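Local structure of GCN5-related N-acetyltransferase (Brucella melitensis biovar Abortus, 4J3G) at residues H137-I143 against L179-L185; E105-Y109 against L123-L127. The protein probably transfers an acetyl group from acetyl-CoA to an amine, perhaps the N-terminal alanine of a ribosomal protein, as a member of the GNAT acetyltransferase family. All blocks are in the same frame, centred on the assembly; numbering follows the deposited sequence.

Interaction 1 (H137-I143 against L179-L185). With EDO (1,2-ethanediol), chain G.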
loop_
_atom_site.group_PDB
_atom_site.type_symbol
_atom_site.label_atom_id
_atom_site.label_comp_id
_atom_site.label_asym_id
_atom_site.label_seq_id
_atom_site.Cartn_x
_atom_site.Cartn_y
_atom_site.Cartn_z
ATOM N N HIS A 137 16.006 -0.697 2.770
ATOM C CA HIS A 137 16.055 -1.939 3.512
ATOM C C HIS A 137 15.290 -3.047 2.846
ATOM O O HIS A 137 15.741 -4.205 2.819
ATOM C CB HIS A 137 15.537 -1.734 4.959
ATOM C CG HIS A 137 15.739 -2.922 5.845
ATOM N ND1 HIS A 137 16.992 -3.432 6.134
ATOM C CD2 HIS A 137 14.854 -3.752 6.426
ATOM C CE1 HIS A 137 16.862 -4.518 6.872
ATOM N NE2 HIS A 137 15.577 -4.721 7.087
ATOM N N VAL A 138 14.085 -2.756 2.390
ATOM C CA VAL A 138 13.253 -3.764 1.731
ATOM C C VAL A 138 12.743 -3.250 0.407
ATOM O O VAL A 138 12.187 -2.148 0.345
ATOM C CB VAL A 138 11.996 -4.159 2.575
ATOM C CG1 VAL A 138 11.230 -5.289 1.886
ATOM C CG2 VAL A 138 12.386 -4.574 3.955
ATOM N N LEU A 139 12.889 -4.071 -0.652
ATOM C CA LEU A 139 12.128 -3.891 -1.891
ATOM C C LEU A 139 10.898 -4.789 -1.956
ATOM O O LEU A 139 10.951 -5.986 -1.672
ATOM C CB LEU A 139 12.988 -4.153 -3.142
ATOM C CG LEU A 139 14.147 -3.144 -3.327
ATOM C CD1 LEU A 139 15.162 -3.723 -4.321
ATOM C CD2 LEU A 139 13.605 -1.808 -3.769
ATOM N N ILE A 140 9.787 -4.185 -2.319
ATOM C CA ILE A 140 8.536 -4.912 -2.518
ATOM C C ILE A 140 8.139 -4.925 -3.992
ATOM O O ILE A 140 8.210 -3.895 -4.658
ATOM C CB ILE A 140 7.434 -4.246 -1.699
ATOM C CG1 ILE A 140 7.785 -4.254 -0.206
ATOM C CG2 ILE A 140 6.100 -4.967 -1.892
ATOM C CD1 ILE A 140 7.791 -5.627 0.416
ATOM N N ALA A 141 7.680 -6.091 -4.490
ATOM C CA ALA A 141 7.062 -6.202 -5.812
ATOM C C ALA A 141 5.612 -6.644 -5.587
ATOM O O ALA A 141 5.365 -7.568 -4.849
ATOM C CB ALA A 141 7.803 -7.195 -6.674
ATOM N N GLY A 142 4.687 -5.933 -6.244
ATOM C CA GLY A 142 3.302 -6.352 -6.344
ATOM C C GLY A 142 3.059 -6.812 -7.741
ATOM O O GLY A 142 3.190 -6.029 -8.699
ATOM N N ILE A 143 2.724 -8.092 -7.893
ATOM C CA ILE A 143 2.651 -8.738 -9.176
ATOM C C ILE A 143 1.299 -9.405 -9.313
ATOM O O ILE A 143 0.798 -10.043 -8.390
ATOM C CB ILE A 143 3.748 -9.812 -9.293
ATOM C CG1 ILE A 143 5.123 -9.175 -8.997
ATOM C CG2 ILE A 143 3.693 -10.479 -10.650
ATOM C CD1 ILE A 143 6.272 -10.186 -8.847
ATOM N N LEU A 179 -0.029 -10.577 -5.802
ATOM C CA LEU A 179 0.978 -11.307 -5.054
ATOM C C LEU A 179 2.065 -10.328 -4.662
ATOM O O LEU A 179 2.525 -9.516 -5.505
ATOM C CB LEU A 179 1.604 -12.410 -5.911
ATOM C CG LEU A 179 2.892 -12.972 -5.299
ATOM C CD1 LEU A 179 2.693 -13.868 -4.106
ATOM C CD2 LEU A 179 3.639 -13.746 -6.335
ATOM N N PHE A 180 2.398 -10.301 -3.370
ATOM C CA PHE A 180 3.522 -9.532 -2.913
ATOM C C PHE A 180 4.762 -10.446 -2.799
ATOM O O PHE A 180 4.678 -11.579 -2.285
ATOM C CB PHE A 180 3.231 -8.878 -1.551
ATOM C CG PHE A 180 2.458 -7.581 -1.611
ATOM C CD1 PHE A 180 2.868 -6.538 -2.394
ATOM C CD2 PHE A 180 1.348 -7.386 -0.791
ATOM C CE1 PHE A 180 2.184 -5.323 -2.408
ATOM C CE2 PHE A 180 0.655 -6.183 -0.814
ATOM C CZ PHE A 180 1.087 -5.150 -1.621
ATOM N N MET A 181 5.900 -9.937 -3.283
ATOM C CA MET A 181 7.215 -10.501 -3.053
ATOM C C MET A 181 8.085 -9.455 -2.476
ATOM O O MET A 181 7.841 -8.255 -2.668
ATOM C CB MET A 181 7.889 -10.993 -4.369
ATOM C CG MET A 181 7.017 -11.962 -5.136
ATOM S SD MET A 181 7.762 -12.624 -6.620
ATOM C CE MET A 181 8.810 -13.861 -5.896
ATOM N N GLN A 182 9.142 -9.893 -1.807
ATOM C CA GLN A 182 10.033 -8.940 -1.133
ATOM C C GLN A 182 11.448 -9.433 -1.229
ATOM O O GLN A 182 11.727 -10.677 -1.321
ATOM C CB GLN A 182 9.667 -8.723 0.359
ATOM C CG GLN A 182 9.983 -9.887 1.267
ATOM C CD GLN A 182 9.745 -9.573 2.736
ATOM O OE1 GLN A 182 8.965 -10.221 3.361
ATOM N NE2 GLN A 182 10.411 -8.556 3.256
ATOM N N LYS A 183 12.347 -8.463 -1.142
ATOM C CA LYS A 183 13.795 -8.714 -1.050
ATOM C C LYS A 183 14.365 -7.805 0.066
ATOM O O LYS A 183 14.203 -6.603 0.024
ATOM C CB LYS A 183 14.494 -8.417 -2.378
ATOM C CG LYS A 183 15.951 -8.862 -2.408
ATOM C CD LYS A 183 16.688 -8.501 -3.698
ATOM C CE LYS A 183 18.201 -8.754 -3.579
ATOM N NZ LYS A 183 18.531 -10.186 -3.359
ATOM N N ILE A 184 15.038 -8.390 1.045
ATOM C CA ILE A 184 15.638 -7.592 2.147
ATOM C C ILE A 184 17.085 -7.331 1.769
ATOM O O ILE A 184 17.838 -8.255 1.441
ATOM C CB ILE A 184 15.555 -8.293 3.547
ATOM C CG1 ILE A 184 14.094 -8.468 3.980
ATOM C CG2 ILE A 184 16.283 -7.477 4.625
ATOM C CD1 ILE A 184 13.904 -9.306 5.225
ATOM N N LEU A 185 17.465 -6.082 1.784
ATOM C CA LEU A 185 18.771 -5.669 1.352
ATOM C C LEU A 185 19.687 -5.519 2.581
ATOM O O LEU A 185 20.900 -5.391 2.466
ATOM C CB LEU A 185 18.677 -4.365 0.590
ATOM C CG LEU A 185 17.773 -4.355 -0.648
ATOM C CD1 LEU A 185 17.853 -3.021 -1.359
ATOM C CD2 LEU A 185 18.156 -5.473 -1.602
ATOM O OXT LEU A 185 19.260 -5.570 3.720
HETATM C C1 EDO G . 0.221 -5.143 -10.911
HETATM O O1 EDO G . 1.609 -5.153 -11.299
HETATM C C2 EDO G . 0.047 -4.439 -9.579
HETATM O O2 EDO G . -0.079 -3.065 -9.858
#
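His137 and Ile184 lie side by side where 137-143 runs antiparallel to 179-185 in the GNAT sheet. CG2 of Ile184 sits over one face of the His137 ring, 4.1 Å from its centroid, in a CH-pi contact. With CG anti to the backbone N (chi1 -172°), the ring comes back toward the neighbouring strand; NE2 is hydrogen-bonded to OE1 of Gln167 of the second subunit, and that subunit's Trp175 stacks on the ring. On Ile184's face of the sheet, Ile140 forks: CG2 reaches CD1 of Phe180 at 3.6 Å, while CD1 meets CB of Gln182. The Phe180 ring turns its edge to Ala141 O. Gln182 CG lies between the backbone N and the carbonyl carbon (chi1 72°); NE2 packs on Val138 CG1 at 3.6 Å and OE1 accepts a hydrogen bond from Lys166 N of the second subunit. On the face of Ala141, CD1 of Ile143 touches SD of Met181 at 3.6 Å. Ethanediol, probably from the crystallisation liquor, has O1 3.2 Å from Gly142 O, an unsettled hydrogen bond. Seven backbone hydrogen bonds join the segments, satisfying facing groups of Leu139, Ala141 and Ile143, while the Ile140 face packs on the second subunit.

Interaction 2 (E105-Y109 against L123-L127)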
loop_
_atom_site.group_PDB
_atom_site.type_symbol
_atom_site.label_atom_id
_atom_site.label_comp_id
_atom_site.label_asym_id
_atom_site.label_seq_id
_atom_site.Cartn_x
_atom_site.Cartn_y
_atom_site.Cartn_z
ATOM N N GLU A 105 8.538 0.205 -3.125
ATOM C CA GLU A 105 7.931 -0.711 -4.075
ATOM C C GLU A 105 8.474 -0.442 -5.462
ATOM O O GLU A 105 8.492 0.727 -5.918
ATOM C CB GLU A 105 6.406 -0.550 -4.106
ATOM C CG GLU A 105 5.793 -1.406 -5.190
ATOM C CD GLU A 105 4.312 -1.663 -4.983
ATOM O OE1 GLU A 105 3.782 -1.368 -3.864
ATOM O OE2 GLU A 105 3.696 -2.189 -5.947
ATOM N N LEU A 106 8.898 -1.495 -6.162
ATOM C CA LEU A 106 9.553 -1.300 -7.437
ATOM C C LEU A 106 8.672 -1.732 -8.590
ATOM O O LEU A 106 7.775 -2.576 -8.419
ATOM C CB LEU A 106 10.969 -1.942 -7.449
ATOM C CG LEU A 106 11.251 -3.409 -7.752
ATOM C CD1 LEU A 106 12.745 -3.657 -7.574
ATOM C CD2 LEU A 106 10.472 -4.375 -6.911
ATOM N N SER A 107 8.924 -1.140 -9.766
ATOM C CA SER A 107 8.229 -1.473 -11.002
ATOM C C SER A 107 9.205 -1.534 -12.151
ATOM O O SER A 107 10.169 -0.774 -12.203
ATOM C CB SER A 107 7.197 -0.414 -11.328
ATOM O OG SER A 107 6.185 -0.364 -10.346
ATOM N N VAL A 108 8.955 -2.470 -13.062
ATOM C CA VAL A 108 9.767 -2.678 -14.234
ATOM C C VAL A 108 8.833 -2.814 -15.415
ATOM O O VAL A 108 7.967 -3.688 -15.416
ATOM C CB VAL A 108 10.569 -3.992 -14.150
ATOM C CG1 VAL A 108 11.353 -4.230 -15.432
ATOM C CG2 VAL A 108 11.486 -3.997 -12.956
ATOM N N TYR A 109 9.025 -1.982 -16.433
ATOM C CA TYR A 109 8.225 -2.058 -17.661
ATOM C C TYR A 109 9.095 -2.308 -18.858
ATOM O O TYR A 109 10.102 -1.616 -19.060
ATOM C CB TYR A 109 7.538 -0.739 -17.892
ATOM C CG TYR A 109 6.695 -0.341 -16.759
ATOM C CD1 TYR A 109 5.428 -0.789 -16.654
ATOM C CD2 TYR A 109 7.186 0.469 -15.777
ATOM C CE1 TYR A 109 4.632 -0.440 -15.558
ATOM C CE2 TYR A 109 6.397 0.875 -14.719
ATOM C CZ TYR A 109 5.129 0.407 -14.603
ATOM O OH TYR A 109 4.369 0.791 -13.505
ATOM N N LEU A 123 17.211 -4.741 -15.969
ATOM C CA LEU A 123 16.719 -3.597 -15.247
ATOM C C LEU A 123 16.556 -3.857 -13.738
ATOM O O LEU A 123 16.945 -3.006 -12.922
ATOM C CB LEU A 123 15.397 -3.133 -15.823
ATOM C CG LEU A 123 15.510 -2.357 -17.125
ATOM C CD1 LEU A 123 14.152 -2.304 -17.795
ATOM C CD2 LEU A 123 16.079 -0.970 -16.879
ATOM N N LEU A 124 15.935 -4.986 -13.372
ATOM C CA LEU A 124 15.704 -5.309 -11.967
ATOM C C LEU A 124 17.037 -5.396 -11.258
ATOM O O LEU A 124 17.238 -4.818 -10.163
ATOM C CB LEU A 124 14.958 -6.651 -11.849
ATOM C CG LEU A 124 14.576 -7.109 -10.460
ATOM C CD1 LEU A 124 13.803 -6.018 -9.744
ATOM C CD2 LEU A 124 13.764 -8.412 -10.513
ATOM N N ALA A 125 17.986 -6.100 -11.890
ATOM C CA ALA A 125 19.271 -6.264 -11.257
ATOM C C ALA A 125 19.928 -4.925 -10.964
ATOM O O ALA A 125 20.520 -4.751 -9.904
ATOM C CB ALA A 125 20.192 -7.150 -12.085
ATOM N N GLU A 126 19.861 -3.988 -11.894
ATOM C CA GLU A 126 20.520 -2.691 -11.688
ATOM C C GLU A 126 19.765 -1.827 -10.677
ATOM O O GLU A 126 20.366 -1.139 -9.841
ATOM C CB GLU A 126 20.675 -1.941 -13.008
ATOM C CG GLU A 126 21.478 -0.639 -12.870
ATOM C CD GLU A 126 22.801 -0.779 -12.100
ATOM O OE1 GLU A 126 23.568 -1.780 -12.320
ATOM O OE2 GLU A 126 23.087 0.141 -11.302
ATOM N N LEU A 127 18.438 -1.887 -10.716
ATOM C CA LEU A 127 17.653 -1.152 -9.736
ATOM C C LEU A 127 17.948 -1.613 -8.305
ATOM O O LEU A 127 18.001 -0.795 -7.383
ATOM C CB LEU A 127 16.161 -1.326 -10.007
ATOM C CG LEU A 127 15.240 -0.264 -9.378
ATOM C CD1 LEU A 127 15.590 1.125 -9.880
ATOM C CD2 LEU A 127 13.782 -0.559 -9.714
#
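The beta-alpha-beta unit formed by strand 103-110, helix 119-133 and strand 138-144, part of the GNAT core, has its first strand packed against its helix here. The short segments of strand and helix run at 148° to each other, with 9.3 Å between their axes, and the contact is made by aliphatic side chains. Leu106 and Val108, alternate residues of the strand, point toward the helix, whereas Ser107 and Tyr109 between and beyond them point away. Leu123, Leu124 and Leu127 supply the helix side, a set one turn long. Leu106 has CG between the backbone N and the carbonyl carbon (chi1 84°), and chi2 of -176° then extends CD1 toward the helix. There Leu127 slides past it in the opposite direction, its CD2 lying 3.9 Å from Leu106 CB. Val108 uses both branches: CG1 meets CD1 of Leu123 at 4.1 Å, and CG2 lies 4.4 Å from CD1 of Leu124. Ala89 and Tyr91 of strand 84-93 and Leu77 of strand 76-81 add to the apolar layer around Leu127, and Leu153 of helix 148-156 touches Leu124. The tightest meeting is that of Leu106 and Leu124, which cross at about a right angle with CD1 of Leu106 only 3.4 Å from CD1 of Leu124.

In the fold
Interactions 1 and 2 follow each other along the chain, their centres about 11 Å apart. Helix 119-133 leads from interaction 2 into strand 138-144 of interaction 1, and its Ile128 also touches Leu139 and Lys183. Strands 103-110 and 138-144 are parallel neighbours: Leu106 N probably donates a hydrogen bond to Ile140 O at 2.9 Å, and Leu106 CD2 packs 3.9 Å from Ala141 CB. Glu105, outside the helix contact, forms a salt bridge with Arg95 of the second subunit, which also packs on Phe180. In GNAT relatives acetyl-CoA binds where these two parallel strands splay apart; a sulfate, probably from the crystallisation liquor, lies about 6 Å from the Ser107 side chain and may mark a pocket.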